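Putative lipoprotein (Bacteroides ovatus, PDB 3OQQ) is of unknown function but is probably an extracellular lipoprotein, rich in antiparallel beta strands and binding calcium ions. Local coordinates at residues T231-K236 and V259-A264; K236-N241 and F254-V259. One frame throughout, in Å; residues are numbered along the deposited sequence.

Contact 1. Residues T231-K236 and V259-A264; sequences TKNIVK and VDKAQA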
loop_
_atom_site.group_PDB
_atom_site.type_symbol
_atom_site.label_atom_id
_atom_site.label_comp_id
_atom_site.label_asym_id
_atom_site.label_seq_id
_atom_site.Cartn_x
_atom_site.Cartn_y
_atom_site.Cartn_z
ATOM N N THR A 231 -12.154 6.846 19.894
ATOM C CA THR A 231 -13.393 7.309 19.258
ATOM C C THR A 231 -13.210 8.708 18.686
ATOM O O THR A 231 -14.156 9.268 18.136
ATOM C CB THR A 231 -14.559 7.308 20.266
ATOM O OG1 THR A 231 -14.207 8.119 21.401
ATOM C CG2 THR A 231 -14.971 5.905 20.678
ATOM N N LYS A 232 -12.008 9.281 18.841
ATOM C CA LYS A 232 -11.648 10.619 18.349
ATOM C C LYS A 232 -11.695 10.700 16.816
ATOM O O LYS A 232 -11.388 9.708 16.140
ATOM C CB LYS A 232 -10.215 10.991 18.791
ATOM C CG LYS A 232 -10.023 11.212 20.290
ATOM C CD LYS A 232 -8.534 11.330 20.582
ATOM C CE LYS A 232 -8.230 11.431 22.052
ATOM N NZ LYS A 232 -6.767 11.564 22.289
ATOM N N ASN A 233 -11.992 11.903 16.291
ATOM C CA ASN A 233 -11.930 12.220 14.859
ATOM C C ASN A 233 -10.465 12.227 14.399
ATOM O O ASN A 233 -10.126 11.704 13.335
ATOM C CB ASN A 233 -12.579 13.585 14.599
ATOM C CG ASN A 233 -14.092 13.551 14.641
ATOM O OD1 ASN A 233 -14.709 12.504 14.866
ATOM N ND2 ASN A 233 -14.721 14.685 14.359
ATOM N N ILE A 234 -9.594 12.802 15.241
ATOM C CA ILE A 234 -8.162 12.880 14.992
ATOM C C ILE A 234 -7.425 12.192 16.136
ATOM O O ILE A 234 -7.554 12.570 17.297
ATOM C CB ILE A 234 -7.672 14.351 14.799
ATOM C CG1 ILE A 234 -8.444 15.077 13.660
ATOM C CG2 ILE A 234 -6.149 14.381 14.557
ATOM C CD1 ILE A 234 -8.418 16.638 13.766
ATOM N N VAL A 235 -6.647 11.191 15.783
ATOM C CA VAL A 235 -5.794 10.434 16.672
ATOM C C VAL A 235 -4.385 10.789 16.252
ATOM O O VAL A 235 -4.028 10.615 15.091
ATOM C CB VAL A 235 -6.106 8.900 16.569
ATOM C CG1 VAL A 235 -5.108 8.069 17.362
ATOM C CG2 VAL A 235 -7.526 8.609 17.032
ATOM N N LYS A 236 -3.613 11.362 17.168
ATOM C CA LYS A 236 -2.224 11.715 16.917
ATOM C C LYS A 236 -1.363 10.955 17.917
ATOM O O LYS A 236 -1.597 11.081 19.113
ATOM C CB LYS A 236 -2.032 13.239 17.030
ATOM C CG LYS A 236 -0.610 13.735 16.764
ATOM C CD LYS A 236 -0.618 15.235 16.512
ATOM C CE LYS A 236 0.507 15.953 17.204
ATOM N NZ LYS A 236 0.242 16.150 18.658
ATOM N N VAL A 259 -4.025 10.167 12.389
ATOM C CA VAL A 259 -5.131 9.522 11.685
ATOM C C VAL A 259 -6.330 10.477 11.806
ATOM O O VAL A 259 -6.786 10.749 12.915
ATOM C CB VAL A 259 -5.438 8.080 12.170
ATOM C CG1 VAL A 259 -6.575 7.475 11.360
ATOM C CG2 VAL A 259 -4.202 7.189 12.083
ATOM N N ASP A 260 -6.811 11.004 10.669
ATOM C CA ASP A 260 -7.957 11.919 10.641
ATOM C C ASP A 260 -9.077 11.258 9.841
ATOM O O ASP A 260 -9.019 11.244 8.609
ATOM C CB ASP A 260 -7.556 13.290 10.050
ATOM C CG ASP A 260 -8.617 14.392 10.128
ATOM O OD1 ASP A 260 -9.795 14.071 10.353
ATOM O OD2 ASP A 260 -8.265 15.571 9.911
ATOM N N LYS A 261 -10.098 10.704 10.547
ATOM C CA LYS A 261 -11.181 9.998 9.875
ATOM C C LYS A 261 -12.259 10.966 9.387
ATOM O O LYS A 261 -13.138 10.549 8.652
ATOM C CB LYS A 261 -11.801 8.934 10.819
ATOM C CG LYS A 261 -12.694 9.505 11.974
ATOM C CD LYS A 261 -13.351 8.371 12.718
ATOM C CE LYS A 261 -14.224 8.820 13.869
ATOM N NZ LYS A 261 -14.561 7.659 14.750
ATOM N N ALA A 262 -12.184 12.246 9.767
ATOM C CA ALA A 262 -13.247 13.217 9.524
ATOM C C ALA A 262 -13.091 14.107 8.263
ATOM O O ALA A 262 -13.906 15.004 8.056
ATOM C CB ALA A 262 -13.423 14.085 10.766
ATOM N N GLN A 263 -12.141 13.832 7.401
ATOM C CA GLN A 263 -11.978 14.623 6.176
ATOM C C GLN A 263 -13.024 14.216 5.137
ATOM O O GLN A 263 -13.422 13.062 5.123
ATOM C CB GLN A 263 -10.558 14.471 5.615
ATOM C CG GLN A 263 -9.492 15.163 6.485
ATOM C CD GLN A 263 -9.703 16.653 6.666
ATOM O OE1 GLN A 263 -9.914 17.407 5.705
ATOM N NE2 GLN A 263 -9.691 17.110 7.916
ATOM N N ALA A 264 -13.461 15.145 4.275
ATOM C CA ALA A 264 -14.467 14.872 3.240
ATOM C C ALA A 264 -14.097 13.696 2.300
ATOM O O ALA A 264 -14.960 12.867 2.001
ATOM C CB ALA A 264 -14.704 16.118 2.411
HETATM O O HOH W 1 -16.474 8.391 16.597
HETATM O O HOH W 2 -12.132 7.100 15.978
#
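Val-235 and Val-259 face each other as an antiparallel hydrogen-bonded pair, and their two backbone hydrogen bonds are short and nearly straight: Val-235 N to Val-259 O is 2.9 Å and Val-259 N to Val-235 O is 2.7 Å. A third, from Lys-261 N to Asn-233 O at 3.0 Å, follows at the end where strand 234-242 begins. The van der Waals contacts are modest. At the non-hydrogen-bonded pair, Ile-234 lays CG1 against the carboxylate carbon of Asp-260, 3.6 Å from CG. On the other face both valines are buried and meet Ile-208 of strand 205-215, a place that suits branched apolar side chains. Ala-262 CB touches the amide of Asn-233, 3.9 Å from ND2.

The polar side chains make the remaining bonds. Asp-260 OD1 accepts from Ala-262 N on its anti side, forming an Asx turn, while Gln-263 NE2 reaches OD2 from above the carboxylate plane. Lys-261, with CG between the backbone N and the carbonyl carbon (chi1 73°), is extended beyond that atom and crosses Asn-233 at about a right angle. Its NZ binds Val-205 O and two waters; one water donates to Thr-231 O, and the other lies within hydrogen-bonding distance of Lys-232 O. The buried ammonium is thus satisfied, and through the bridging waters one long lysine links the loop before strand 234-242 to strand 253-263.

Contact 2. Residues K236-N241 and F254-V259; sequences KVENKN and FAILTV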
loop_
_atom_site.group_PDB
_atom_site.type_symbol
_atom_site.label_atom_id
_atom_site.label_comp_id
_atom_site.label_asym_id
_atom_site.label_seq_id
_atom_site.Cartn_x
_atom_site.Cartn_y
_atom_site.Cartn_z
ATOM N N LYS A 236 -3.613 11.362 17.168
ATOM C CA LYS A 236 -2.224 11.715 16.917
ATOM C C LYS A 236 -1.363 10.955 17.917
ATOM O O LYS A 236 -1.597 11.081 19.113
ATOM C CB LYS A 236 -2.032 13.239 17.030
ATOM C CG LYS A 236 -0.610 13.735 16.764
ATOM C CD LYS A 236 -0.618 15.235 16.512
ATOM C CE LYS A 236 0.507 15.953 17.204
ATOM N NZ LYS A 236 0.242 16.150 18.658
ATOM N N VAL A 237 -0.426 10.110 17.436
ATOM C CA VAL A 237 0.498 9.404 18.329
ATOM C C VAL A 237 1.928 9.806 17.911
ATOM O O VAL A 237 2.215 9.976 16.719
ATOM C CB VAL A 237 0.299 7.862 18.484
ATOM C CG1 VAL A 237 -1.100 7.534 18.986
ATOM C CG2 VAL A 237 0.614 7.093 17.226
ATOM N N GLU A 238 2.773 10.068 18.894
ATOM C CA GLU A 238 4.121 10.521 18.587
ATOM C C GLU A 238 5.159 10.068 19.613
ATOM O O GLU A 238 4.866 9.901 20.807
ATOM C CB GLU A 238 4.163 12.064 18.478
ATOM C CG GLU A 238 3.614 12.804 19.688
ATOM C CD GLU A 238 3.777 14.309 19.710
ATOM O OE1 GLU A 238 3.268 14.973 18.785
ATOM O OE2 GLU A 238 4.345 14.834 20.695
ATOM N N ASN A 239 6.388 9.933 19.136
ATOM C CA ASN A 239 7.555 9.701 19.972
ATOM C C ASN A 239 8.610 10.593 19.382
ATOM O O ASN A 239 9.063 10.343 18.267
ATOM C CB ASN A 239 7.966 8.230 20.025
ATOM C CG ASN A 239 9.139 7.941 20.936
ATOM O OD1 ASN A 239 10.009 8.791 21.178
ATOM N ND2 ASN A 239 9.193 6.723 21.467
ATOM N N LYS A 240 8.937 11.674 20.089
ATOM C CA LYS A 240 9.887 12.671 19.605
ATOM C C LYS A 240 11.276 12.526 20.258
ATOM O O LYS A 240 12.086 13.459 20.208
ATOM C CB LYS A 240 9.311 14.073 19.828
ATOM C CG LYS A 240 8.065 14.321 18.963
ATOM C CD LYS A 240 7.435 15.665 19.279
ATOM C CE LYS A 240 7.450 16.583 18.087
ATOM N NZ LYS A 240 6.432 17.665 18.230
ATOM N N ASN A 241 11.583 11.336 20.790
ATOM C CA ASN A 241 12.860 11.153 21.458
ATOM C C ASN A 241 13.361 9.716 21.331
ATOM O O ASN A 241 13.897 9.157 22.291
ATOM C CB ASN A 241 12.702 11.560 22.937
ATOM C CG ASN A 241 13.993 11.782 23.676
ATOM O OD1 ASN A 241 14.911 12.410 23.165
ATOM N ND2 ASN A 241 14.074 11.302 24.922
ATOM N N PHE A 254 12.440 11.580 15.604
ATOM C CA PHE A 254 11.026 11.734 15.920
ATOM C C PHE A 254 10.117 11.125 14.863
ATOM O O PHE A 254 10.482 11.016 13.686
ATOM C CB PHE A 254 10.659 13.201 16.154
ATOM C CG PHE A 254 10.475 14.082 14.941
ATOM C CD1 PHE A 254 11.579 14.635 14.286
ATOM C CD2 PHE A 254 9.202 14.424 14.498
ATOM C CE1 PHE A 254 11.409 15.498 13.202
ATOM C CE2 PHE A 254 9.034 15.277 13.404
ATOM C CZ PHE A 254 10.141 15.798 12.758
ATOM N N ALA A 255 8.919 10.731 15.286
ATOM C CA ALA A 255 7.894 10.216 14.365
ATOM C C ALA A 255 6.551 10.656 14.896
ATOM O O ALA A 255 6.367 10.682 16.111
ATOM C CB ALA A 255 7.979 8.697 14.249
ATOM N N ILE A 256 5.665 11.121 14.015
ATOM C CA ILE A 256 4.313 11.576 14.390
ATOM C C ILE A 256 3.314 10.917 13.441
ATOM O O ILE A 256 3.367 11.165 12.234
ATOM C CB ILE A 256 4.137 13.124 14.394
ATOM C CG1 ILE A 256 5.252 13.864 15.182
ATOM C CG2 ILE A 256 2.728 13.508 14.887
ATOM C CD1 ILE A 256 5.370 15.378 14.858
ATOM N N LEU A 257 2.392 10.117 13.991
ATOM C CA LEU A 257 1.371 9.448 13.196
ATOM C C LEU A 257 0.019 10.066 13.500
ATOM O O LEU A 257 -0.435 10.042 14.641
ATOM C CB LEU A 257 1.367 7.933 13.469
ATOM C CG LEU A 257 0.226 7.096 12.898
ATOM C CD1 LEU A 257 0.171 7.175 11.363
ATOM C CD2 LEU A 257 0.353 5.696 13.370
ATOM N N THR A 258 -0.603 10.660 12.473
ATOM C CA THR A 258 -1.902 11.292 12.605
ATOM C C THR A 258 -2.898 10.511 11.775
ATOM O O THR A 258 -2.643 10.204 10.613
ATOM C CB THR A 258 -1.845 12.784 12.223
ATOM O OG1 THR A 258 -0.814 13.412 12.982
ATOM C CG2 THR A 258 -3.177 13.513 12.483
ATOM N N VAL A 259 -4.025 10.167 12.389
ATOM C CA VAL A 259 -5.131 9.522 11.685
ATOM C C VAL A 259 -6.330 10.477 11.806
ATOM O O VAL A 259 -6.786 10.749 12.915
ATOM C CB VAL A 259 -5.438 8.080 12.170
ATOM C CG1 VAL A 259 -6.575 7.475 11.360
ATOM C CG2 VAL A 259 -4.202 7.189 12.083
#
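Ile-256 lies among three side chains of 236-241, and its branches are shared out between them. CG2, anti to the backbone N, meets Lys-236 CG at 3.8 Å; CG1 lies 3.9 Å from Glu-238 CB; and CD1 reaches Lys-240 CE at 4.0 Å. Lys-236 and Glu-238 each run side by side with the isoleucine, pointing the same way, whereas Lys-240 crosses it at a slant. Lysines suit this partly exposed face because their methylene groups can pack on the isoleucine; Glu-238 does so through CB. The Lys-236 chain bends at chi3 and chi4, and NZ makes a weak salt bridge with Glu-238 OE1, 3.2 Å away. Lys-236 CG also packs by Thr-258 OG1.

On the opposite face Val-237 and Leu-257 are buried and aligned the same way, with Val-237 CG2 3.9 Å from Leu-257 CB; Leu-257 continues onto Ala-210 and Leu-212 of strand 205-215. At the far end Phe-254 CB rests 3.6 Å from Lys-240 CA. Four backbone hydrogen bonds join the pairs Val-237 with Leu-257 and Asn-239 with Ala-255. Asn-239 suits the corner at 240-241, since OD1 takes Asn-241 N in an Asx turn, while ND2 gives to Leu-224 O. The chemistry implies a two-faced ribbon, mainly apolar where Val-237, Ala-255 and Leu-257 lie, with Ile-256 on the other face packed among lysine methylenes and Glu-238 CB.

Overall arrangement
Following the chain from the N terminus, residues 231-236 lead into strand 234-242, and 236-241 carry it on to a corner. After the connection, strand 253-263 returns through 254-259 and then 259-264. Contact 2 therefore closes the inner loop of 12 residues, and contact 1 the outer one, with contact 2 nested inside it. The two share Lys-236 and Val-259, have centres about 14 Å apart, and touch where Ile-234 CG2 meets Thr-258 CG2. Together they form one beta hairpin at the edge of a six-stranded antiparallel sheet: strand 253-263 also pairs with strand 266-272, and the buried face of the hairpin packs on strands 205-215 and 298-307.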